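Endostatin (Mus musculus, PDB 1KOE) inhibits angiogenesis as the C-terminal fragment of the collagen XVIII alpha1 chain and is a heparin-binding domain. Local coordinates at residues A[7-12]-A[163-168]. Sequence-based numbering, arbitrary orientation.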
loop_
_atom_site.group_PDB
_atom_site.type_symbol
_atom_site.label_atom_id
_atom_site.label_comp_id
_atom_site.label_asym_id
_atom_site.label_seq_id
_atom_site.Cartn_x
_atom_site.Cartn_y
_atom_site.Cartn_z
ATOM N N VAL A 7 -5.773 4.002 -1.831
ATOM C CA VAL A 7 -6.991 3.245 -1.587
ATOM C C VAL A 7 -6.695 1.767 -1.383
ATOM O O VAL A 7 -5.852 1.194 -2.066
ATOM C CB VAL A 7 -7.943 3.394 -2.821
ATOM C CG1 VAL A 7 -9.298 2.768 -2.540
ATOM C CG2 VAL A 7 -8.123 4.872 -3.188
ATOM N N ALA A 8 -7.386 1.144 -0.441
ATOM C CA ALA A 8 -7.162 -0.271 -0.173
ATOM C C ALA A 8 -7.992 -1.222 -1.058
ATOM O O ALA A 8 -9.133 -0.900 -1.460
ATOM C CB ALA A 8 -7.459 -0.561 1.303
ATOM N N LEU A 9 -7.421 -2.391 -1.347
ATOM C CA LEU A 9 -8.158 -3.420 -2.072
ATOM C C LEU A 9 -9.341 -3.855 -1.182
ATOM O O LEU A 9 -9.268 -3.788 0.053
ATOM C CB LEU A 9 -7.269 -4.619 -2.410
ATOM C CG LEU A 9 -6.233 -4.383 -3.519
ATOM C CD1 LEU A 9 -5.468 -5.671 -3.742
ATOM C CD2 LEU A 9 -6.928 -3.989 -4.839
ATOM N N ASN A 10 -10.402 -4.347 -1.804
ATOM C CA ASN A 10 -11.614 -4.718 -1.085
ATOM C C ASN A 10 -11.542 -5.949 -0.188
ATOM O O ASN A 10 -12.510 -6.249 0.512
ATOM C CB ASN A 10 -12.798 -4.814 -2.054
ATOM C CG ASN A 10 -13.176 -3.461 -2.652
ATOM O OD1 ASN A 10 -13.015 -2.415 -2.021
ATOM N ND2 ASN A 10 -13.694 -3.483 -3.876
ATOM N N THR A 11 -10.448 -6.702 -0.272
ATOM C CA THR A 11 -10.268 -7.854 0.609
ATOM C C THR A 11 -8.802 -7.923 0.978
ATOM O O THR A 11 -7.955 -7.357 0.287
ATOM C CB THR A 11 -10.575 -9.220 -0.069
ATOM O OG1 THR A 11 -9.544 -9.523 -1.019
ATOM C CG2 THR A 11 -11.924 -9.216 -0.762
ATOM N N PRO A 12 -8.497 -8.520 2.151
ATOM C CA PRO A 12 -7.089 -8.641 2.531
ATOM C C PRO A 12 -6.526 -9.718 1.609
ATOM O O PRO A 12 -7.293 -10.471 0.976
ATOM C CB PRO A 12 -7.168 -9.138 3.977
ATOM C CG PRO A 12 -8.455 -9.877 4.035
ATOM C CD PRO A 12 -9.380 -8.981 3.232
ATOM N N TYR A 163 -3.295 -9.738 4.986
ATOM C CA TYR A 163 -3.189 -8.331 5.351
ATOM C C TYR A 163 -3.801 -7.401 4.287
ATOM O O TYR A 163 -4.166 -7.821 3.184
ATOM C CB TYR A 163 -1.695 -7.967 5.510
ATOM C CG TYR A 163 -1.000 -8.481 6.763
ATOM C CD1 TYR A 163 -1.731 -8.933 7.871
ATOM C CD2 TYR A 163 0.387 -8.469 6.849
ATOM C CE1 TYR A 163 -1.087 -9.342 9.050
ATOM C CE2 TYR A 163 1.035 -8.872 8.003
ATOM C CZ TYR A 163 0.293 -9.307 9.099
ATOM O OH TYR A 163 0.954 -9.712 10.232
ATOM N N ILE A 164 -3.906 -6.136 4.666
ATOM C CA ILE A 164 -4.410 -5.084 3.811
ATOM C C ILE A 164 -3.377 -4.817 2.711
ATOM O O ILE A 164 -2.166 -4.864 2.947
ATOM C CB ILE A 164 -4.564 -3.769 4.620
ATOM C CG1 ILE A 164 -5.561 -3.977 5.766
ATOM C CG2 ILE A 164 -4.992 -2.604 3.704
ATOM C CD1 ILE A 164 -5.456 -2.929 6.857
ATOM N N VAL A 165 -3.868 -4.570 1.504
ATOM C CA VAL A 165 -3.003 -4.217 0.397
ATOM C C VAL A 165 -3.544 -2.900 -0.134
ATOM O O VAL A 165 -4.768 -2.770 -0.356
ATOM C CB VAL A 165 -3.017 -5.286 -0.717
ATOM C CG1 VAL A 165 -2.190 -4.799 -1.902
ATOM C CG2 VAL A 165 -2.448 -6.616 -0.172
ATOM N N LEU A 166 -2.648 -1.927 -0.306
ATOM C CA LEU A 166 -3.023 -0.610 -0.821
ATOM C C LEU A 166 -2.656 -0.424 -2.302
ATOM O O LEU A 166 -1.753 -1.096 -2.832
ATOM C CB LEU A 166 -2.335 0.492 -0.000
ATOM C CG LEU A 166 -2.575 0.451 1.515
ATOM C CD1 LEU A 166 -1.779 1.566 2.183
ATOM C CD2 LEU A 166 -4.058 0.574 1.818
ATOM N N CYS A 167 -3.358 0.507 -2.947
ATOM C CA CYS A 167 -3.129 0.869 -4.344
ATOM C C CYS A 167 -2.933 2.379 -4.345
ATOM O O CYS A 167 -3.667 3.111 -3.662
ATOM C CB CYS A 167 -4.346 0.552 -5.219
ATOM S SG CYS A 167 -4.901 -1.170 -5.174
ATOM N N ILE A 168 -1.930 2.828 -5.080
ATOM C CA ILE A 168 -1.621 4.243 -5.177
ATOM C C ILE A 168 -1.781 4.741 -6.617
ATOM O O ILE A 168 -1.387 4.062 -7.572
ATOM C CB ILE A 168 -0.157 4.548 -4.645
ATOM C CG1 ILE A 168 0.212 6.034 -4.827
ATOM C CG2 ILE A 168 0.886 3.621 -5.318
ATOM C CD1 ILE A 168 -0.492 6.988 -3.881
HETATM O O HOH W 1 -6.978 -5.010 1.337
#
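Two adjacent antiparallel strands from the two ends of the chain, 4-8 and 166-169, meet here in the central mixed sheet of endostatin. Val7 and Cys167 form a hydrogen-bonded pair. Val7 N donates to Cys167 O at 2.9 Å, almost straight and nearly along the C=O axis. Cys167 N returns a more bent bond of 2.7 Å to Val7 O, at 149°, in the carbonyl plane. Beyond the non-hydrogen-bonded pair of Ala8 and Leu166, Leu9 N donates a straight 2.9 Å bond to Val165 O. Asn10 and Thr11 then swing out, and Pro12 returns, its CA 3.1 Å from Tyr163 O. One water bridges the two backbones. It donates to Leu9 O and Thr11 O and accepts from Val165 N at 3.1 Å, so three backbone groups of the two segments are joined through it.

This sheet belongs to a compact fold of the C-type lectin clan, and the two sides of the pairing face different neighbours. On one side, Leu166 CG is anti to its carbonyl carbon, and CD2 reaches Ala8 CB at 3.6 Å. Ile164 CG2 touches the same methyl. Val113 of strand 112-114 packs on both Leu166 and Ile164. On the other side, Leu9 spreads its two methyls. Leu9 CD2 rests on Cys167 SG at 3.5 Å, and Leu9 CD1 lies 3.9 Å from Val165 CG1, the Leu9 and Val165 side chains pointing the same way. Helix 19-33 packs against Leu9 through Gln26, Cys27 and Gln30. Cys167 SG, beside its own backbone N (chi1 -56°), is disulfide-bonded to Cys27, which ties the strand covalently to that helix.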